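Local structure of prenyltransference for protein (Lavandula lanata, 5HC8) at residues 55-60 and 230-235; 190-195 and 226-231. The protein probably catalyses the head-to-middle condensation of two dimethylallyl diphosphate molecules to lavandulyl diphosphate, as a prenyltransferase of the cis-prenyl (undecaprenyl diphosphate synthase) family. One frame throughout, in Å; residues are numbered along the deposited sequence.

Contact 1 of 2, residues 55-60 and 230-235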
loop_
_atom_site.group_PDB
_atom_site.type_symbol
_atom_site.label_atom_id
_atom_site.label_comp_id
_atom_site.label_asym_id
_atom_site.label_seq_id
_atom_site.Cartn_x
_atom_site.Cartn_y
_atom_site.Cartn_z
ATOM N N LEU A 55 -9.348 1.178 24.795
ATOM C CA LEU A 55 -9.454 -0.141 24.179
ATOM C C LEU A 55 -8.153 -0.937 24.259
ATOM O O LEU A 55 -8.096 -2.072 23.859
ATOM C CB LEU A 55 -9.886 -0.014 22.719
ATOM C CG LEU A 55 -11.321 0.393 22.451
ATOM C CD1 LEU A 55 -11.444 0.850 21.034
ATOM C CD2 LEU A 55 -12.343 -0.718 22.692
ATOM N N GLY A 56 -7.082 -0.343 24.755
ATOM C CA GLY A 56 -5.844 -1.086 24.844
ATOM C C GLY A 56 -5.051 -1.104 23.552
ATOM O O GLY A 56 -4.146 -1.902 23.400
ATOM N N ILE A 57 -5.373 -0.226 22.618
ATOM C CA ILE A 57 -4.520 -0.060 21.437
ATOM C C ILE A 57 -3.176 0.589 21.911
ATOM O O ILE A 57 -3.156 1.423 22.768
ATOM C CB ILE A 57 -5.248 0.788 20.403
ATOM C CG1 ILE A 57 -6.450 0.016 19.821
ATOM C CG2 ILE A 57 -4.290 1.286 19.292
ATOM C CD1 ILE A 57 -7.428 0.923 19.137
ATOM N N LYS A 58 -2.079 0.136 21.370
ATOM C CA LYS A 58 -0.762 0.547 21.788
ATOM C C LYS A 58 -0.245 1.739 20.999
ATOM O O LYS A 58 0.446 2.556 21.533
ATOM C CB LYS A 58 0.199 -0.597 21.706
ATOM C CG LYS A 58 -0.138 -1.700 22.716
ATOM C CD LYS A 58 0.771 -2.871 22.521
ATOM C CE LYS A 58 0.462 -3.995 23.525
ATOM N NZ LYS A 58 1.071 -5.270 23.030
ATOM N N LEU A 59 -0.632 1.839 19.745
ATOM C CA LEU A 59 -0.311 3.013 18.961
ATOM C C LEU A 59 -1.465 3.424 18.061
ATOM O O LEU A 59 -2.006 2.604 17.340
ATOM C CB LEU A 59 1.006 2.699 18.183
ATOM C CG LEU A 59 1.210 3.666 17.000
ATOM C CD1 LEU A 59 1.415 5.061 17.502
ATOM C CD2 LEU A 59 2.386 3.157 16.187
ATOM N N LEU A 60 -1.863 4.684 18.142
ATOM C CA LEU A 60 -2.848 5.273 17.226
ATOM C C LEU A 60 -2.134 6.344 16.400
ATOM O O LEU A 60 -1.544 7.281 16.974
ATOM C CB LEU A 60 -3.909 6.004 17.954
ATOM C CG LEU A 60 -5.017 6.554 17.039
ATOM C CD1 LEU A 60 -5.865 5.404 16.471
ATOM C CD2 LEU A 60 -5.882 7.557 17.747
ATOM N N ASP A 230 -16.660 0.329 15.152
ATOM C CA ASP A 230 -17.117 -0.414 14.015
ATOM C C ASP A 230 -15.909 -1.016 13.238
ATOM O O ASP A 230 -15.956 -2.204 12.794
ATOM C CB ASP A 230 -17.929 0.468 13.113
ATOM C CG ASP A 230 -19.320 0.699 13.625
ATOM O OD1 ASP A 230 -19.771 -0.023 14.525
ATOM O OD2 ASP A 230 -19.975 1.600 13.100
ATOM N N ALA A 231 -14.854 -0.203 13.080
ATOM C CA ALA A 231 -13.623 -0.656 12.381
ATOM C C ALA A 231 -12.975 -1.753 13.171
ATOM O O ALA A 231 -12.557 -2.768 12.574
ATOM C CB ALA A 231 -12.688 0.526 12.175
ATOM N N LEU A 232 -12.951 -1.615 14.513
ATOM C CA LEU A 232 -12.386 -2.675 15.340
ATOM C C LEU A 232 -13.162 -4.022 15.266
ATOM O O LEU A 232 -12.553 -5.080 15.298
ATOM C CB LEU A 232 -12.260 -2.269 16.776
ATOM C CG LEU A 232 -11.005 -1.594 17.292
ATOM C CD1 LEU A 232 -9.940 -1.304 16.286
ATOM C CD2 LEU A 232 -11.373 -0.300 17.994
ATOM N N ALA A 233 -14.474 -3.952 15.211
ATOM C CA ALA A 233 -15.336 -5.114 15.074
ATOM C C ALA A 233 -15.103 -5.765 13.719
ATOM O O ALA A 233 -15.142 -6.980 13.621
ATOM C CB ALA A 233 -16.782 -4.700 15.210
ATOM N N SER A 234 -14.980 -4.975 12.639
ATOM C CA SER A 234 -14.637 -5.556 11.346
ATOM C C SER A 234 -13.296 -6.284 11.451
ATOM O O SER A 234 -13.158 -7.440 10.938
ATOM C CB SER A 234 -14.686 -4.469 10.240
ATOM O OG SER A 234 -14.224 -4.890 8.962
ATOM N N TYR A 235 -12.310 -5.612 12.094
ATOM C CA TYR A 235 -11.006 -6.176 12.346
ATOM C C TYR A 235 -11.082 -7.544 13.016
ATOM O O TYR A 235 -10.464 -8.485 12.561
ATOM C CB TYR A 235 -10.140 -5.265 13.188
ATOM C CG TYR A 235 -8.756 -5.780 13.413
ATOM C CD1 TYR A 235 -7.786 -5.707 12.382
ATOM C CD2 TYR A 235 -8.392 -6.390 14.614
ATOM C CE1 TYR A 235 -6.553 -6.190 12.565
ATOM C CE2 TYR A 235 -7.114 -6.864 14.793
ATOM C CZ TYR A 235 -6.223 -6.765 13.768
ATOM O OH TYR A 235 -4.970 -7.238 13.941
#

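Contact 2 of 2, residues 190-195 and 226-231. With ISY (3-methylbut-3-enylsulfanyl(phosphonooxy)phosphinic acid), chain F.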
loop_
_atom_site.group_PDB
_atom_site.type_symbol
_atom_site.label_atom_id
_atom_site.label_comp_id
_atom_site.label_asym_id
_atom_site.label_seq_id
_atom_site.Cartn_x
_atom_site.Cartn_y
_atom_site.Cartn_z
ATOM N N LEU A 190 -4.383 -2.268 11.406
ATOM C CA LEU A 190 -5.673 -1.836 10.869
ATOM C C LEU A 190 -5.519 -0.391 10.352
ATOM O O LEU A 190 -4.994 0.435 11.070
ATOM C CB LEU A 190 -6.749 -1.854 11.955
ATOM C CG LEU A 190 -8.110 -1.279 11.636
ATOM C CD1 LEU A 190 -8.766 -2.057 10.541
ATOM C CD2 LEU A 190 -9.068 -1.158 12.880
ATOM N N LEU A 191 -5.979 -0.129 9.138
ATOM C CA LEU A 191 -5.895 1.189 8.530
ATOM C C LEU A 191 -7.335 1.530 8.238
ATOM O O LEU A 191 -8.017 0.797 7.532
ATOM C CB LEU A 191 -5.112 1.166 7.231
ATOM C CG LEU A 191 -5.154 2.484 6.431
ATOM C CD1 LEU A 191 -4.389 3.536 7.168
ATOM C CD2 LEU A 191 -4.432 2.226 5.104
ATOM N N ILE A 192 -7.751 2.660 8.773
ATOM C CA ILE A 192 -9.065 3.178 8.564
ATOM C C ILE A 192 -9.026 4.390 7.619
ATOM O O ILE A 192 -8.321 5.327 7.864
ATOM C CB ILE A 192 -9.662 3.624 9.898
ATOM C CG1 ILE A 192 -9.815 2.430 10.852
ATOM C CG2 ILE A 192 -11.019 4.247 9.693
ATOM C CD1 ILE A 192 -10.172 2.851 12.306
ATOM N N ARG A 193 -9.902 4.403 6.630
ATOM C CA ARG A 193 -10.061 5.595 5.825
ATOM C C ARG A 193 -11.498 6.005 5.709
ATOM O O ARG A 193 -12.320 5.250 5.259
ATOM C CB ARG A 193 -9.443 5.447 4.428
ATOM C CG ARG A 193 -9.624 6.692 3.552
ATOM C CD ARG A 193 -8.813 6.652 2.262
ATOM N NE ARG A 193 -9.121 7.870 1.545
ATOM C CZ ARG A 193 -8.269 8.551 0.787
ATOM N NH1 ARG A 193 -7.044 8.114 0.520
ATOM N NH2 ARG A 193 -8.662 9.679 0.248
ATOM N N ALA A 194 -11.743 7.242 6.142
ATOM C CA ALA A 194 -13.032 7.861 6.129
ATOM C C ALA A 194 -13.314 8.440 4.765
ATOM O O ALA A 194 -12.402 8.676 3.973
ATOM C CB ALA A 194 -13.070 8.969 7.139
ATOM N N ALA A 195 -14.611 8.609 4.489
ATOM C CA ALA A 195 -15.121 9.363 3.330
ATOM C C ALA A 195 -15.242 8.570 1.990
ATOM O O ALA A 195 -15.476 9.153 0.946
ATOM C CB ALA A 195 -14.337 10.693 3.133
ATOM N N ALA A 226 -17.935 5.630 17.937
ATOM C CA ALA A 226 -18.655 4.421 17.445
ATOM C C ALA A 226 -18.013 3.913 16.107
ATOM O O ALA A 226 -18.026 2.727 15.834
ATOM C CB ALA A 226 -20.152 4.668 17.241
ATOM N N ASP A 227 -17.495 4.830 15.289
ATOM C CA ASP A 227 -16.894 4.465 13.986
ATOM C C ASP A 227 -15.564 3.764 14.152
ATOM O O ASP A 227 -15.262 2.862 13.371
ATOM C CB ASP A 227 -16.831 5.711 13.068
ATOM C CG ASP A 227 -18.196 6.389 12.955
ATOM O OD1 ASP A 227 -19.059 5.758 12.359
ATOM O OD2 ASP A 227 -18.454 7.482 13.513
ATOM N N LEU A 228 -14.822 4.118 15.180
ATOM C CA LEU A 228 -13.641 3.368 15.617
ATOM C C LEU A 228 -14.027 1.968 16.055
ATOM O O LEU A 228 -13.406 0.985 15.679
ATOM C CB LEU A 228 -12.845 4.118 16.679
ATOM C CG LEU A 228 -11.627 3.355 17.176
ATOM C CD1 LEU A 228 -10.665 3.043 16.010
ATOM C CD2 LEU A 228 -10.862 4.033 18.318
ATOM N N LEU A 229 -15.075 1.871 16.865
ATOM C CA LEU A 229 -15.584 0.605 17.282
ATOM C C LEU A 229 -16.046 -0.274 16.146
ATOM O O LEU A 229 -15.819 -1.477 16.150
ATOM C CB LEU A 229 -16.768 0.860 18.242
ATOM C CG LEU A 229 -16.560 0.874 19.738
ATOM C CD1 LEU A 229 -15.175 0.766 20.364
ATOM C CD2 LEU A 229 -17.435 1.895 20.447
ATOM N N ASP A 230 -16.660 0.329 15.152
ATOM C CA ASP A 230 -17.117 -0.414 14.015
ATOM C C ASP A 230 -15.909 -1.016 13.238
ATOM O O ASP A 230 -15.956 -2.204 12.794
ATOM C CB ASP A 230 -17.929 0.468 13.113
ATOM C CG ASP A 230 -19.320 0.699 13.625
ATOM O OD1 ASP A 230 -19.771 -0.023 14.525
ATOM O OD2 ASP A 230 -19.975 1.600 13.100
ATOM N N ALA A 231 -14.854 -0.203 13.080
ATOM C CA ALA A 231 -13.623 -0.656 12.381
ATOM C C ALA A 231 -12.975 -1.753 13.171
ATOM O O ALA A 231 -12.557 -2.768 12.574
ATOM C CB ALA A 231 -12.688 0.526 12.175
HETATM P P1 ISY F . -6.861 12.351 -2.303
HETATM O O2 ISY F . -6.010 13.078 -1.080
HETATM P P3 ISY F . -6.555 13.753 0.236
HETATM O O4 ISY F . -8.249 11.801 -1.788
HETATM O O5 ISY F . -6.054 11.245 -3.043
HETATM O O6 ISY F . -7.112 13.475 -3.299
HETATM O O7 ISY F . -7.860 14.420 -0.009
HETATM O O8 ISY F . -5.379 14.633 0.867
HETATM S S9 ISY F . -7.010 12.105 1.516
HETATM C C10 ISY F . -5.401 11.764 2.190
HETATM C C11 ISY F . -5.578 12.210 3.619
HETATM C C12 ISY F . -4.568 13.089 4.303
HETATM C C13 ISY F . -4.799 13.464 5.694
HETATM C C14 ISY F . -3.466 13.737 3.552
#

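Contact 1 of 2, residues 55-60 and 230-235
With chi1 of -72°, Leu55 places CG anti to its carbonyl carbon and sends CD1 toward helix 225-237, where Leu232 comes to meet it tip to tip. Leu232 CD2 is 3.3 Å from Leu55 CD1, an unusually tight approach whose exact value is doubtful, because the Leu232 chi2 of 3° is nearly eclipsed. The same CD2 also faces Ile57, whose CD1 lies 4.3 Å from Leu232 CD2 in looser contact; one leucine methyl thus serves both sides of the turn. Leu55 is partly exposed, whereas Ile57 and Leu232 are buried in the apolar layer between the sheet and the helices covering it. The turn itself is a Schellman motif: Gly56, the first residue to leave helical angles after helix 34-54, has positive phi, and from it the chain passes through Ile57 and Lys58 into strand 59-65 of the parallel sheet. The backbones stay well apart, with Leu55 CA and Leu232 CA 9.7 Å from each other, and the side chains alone bridge the distance. Pro13 and Leu190 also touch Leu232, while Ile57 rests on Val16 of strand 15-19.

Contact 2 of 2, residues 190-195 and 226-231
Ile192 projects from strand 190-193 toward helix 225-237 and presses its CD1 against the small methyl of Ala231, with Ile192 CD1 and Ala231 CB 3.4 Å apart, closer than carbons usually pack. Leu190, its CG anti to the backbone N (chi1 173°), brings CD2 in beside Ile192 CD1. The low Ala231 methyl is therefore a bump facing the notch between these two side chains, with Leu190 CD2 and Ala231 O 3.9 Å apart. Ile192 CD1 in turn fits into the angle between that methyl and Leu228, one turn earlier on the helix; the Leu228 side chain crosses Ile192 at about a right angle, and Ile192 CD1 and Leu228 CD1 meet at 3.7 Å. The axes of strand 190-193 and the 226-231 part of the helix pass 10.1 Å apart at 134°, as the helix packs on a sheet face. Alternation along the strand sends Arg193 to the other face, its chain extended into the pocket of ISY, a 3-methylbut-3-enyl thiodiphosphate. There Arg193 NH2 donates to ISY O4 at 3.0 Å, an in-plane but bent bond (135°). The same strand thus joins apolar packing against helix 225-237 to an arginine positioned by a salt bridge with Asp21 and by Ser201 and the Arg199 carbonyl, consistent with a role in holding the diphosphate end of the ligand.

Overall arrangement
Both contacts are buried, join helix 225-237 to the parallel sheet or to the turn leading into it, and share one apolar layer; their centres lie about 8 Å apart. Leu232 CD1 of contact 1 meets Leu190 CD2 of contact 2 at 3.5 Å, and Leu55 CD1 reaches Leu229 CD1 at 3.8 Å, so the two form a continuous patch. Contact 1 is the smaller, burying 96 against 156 Å², with partly exposed Leu55 where helix 34-54 turns into strand 59-65. In contact 2 every touching residue is buried and the helix meets strand 190-193 directly. Between their segments both rest on van der Waals packing, without hydrogen bonds, but only contact 2 extends, through Arg193, to polar chemistry at the ligand.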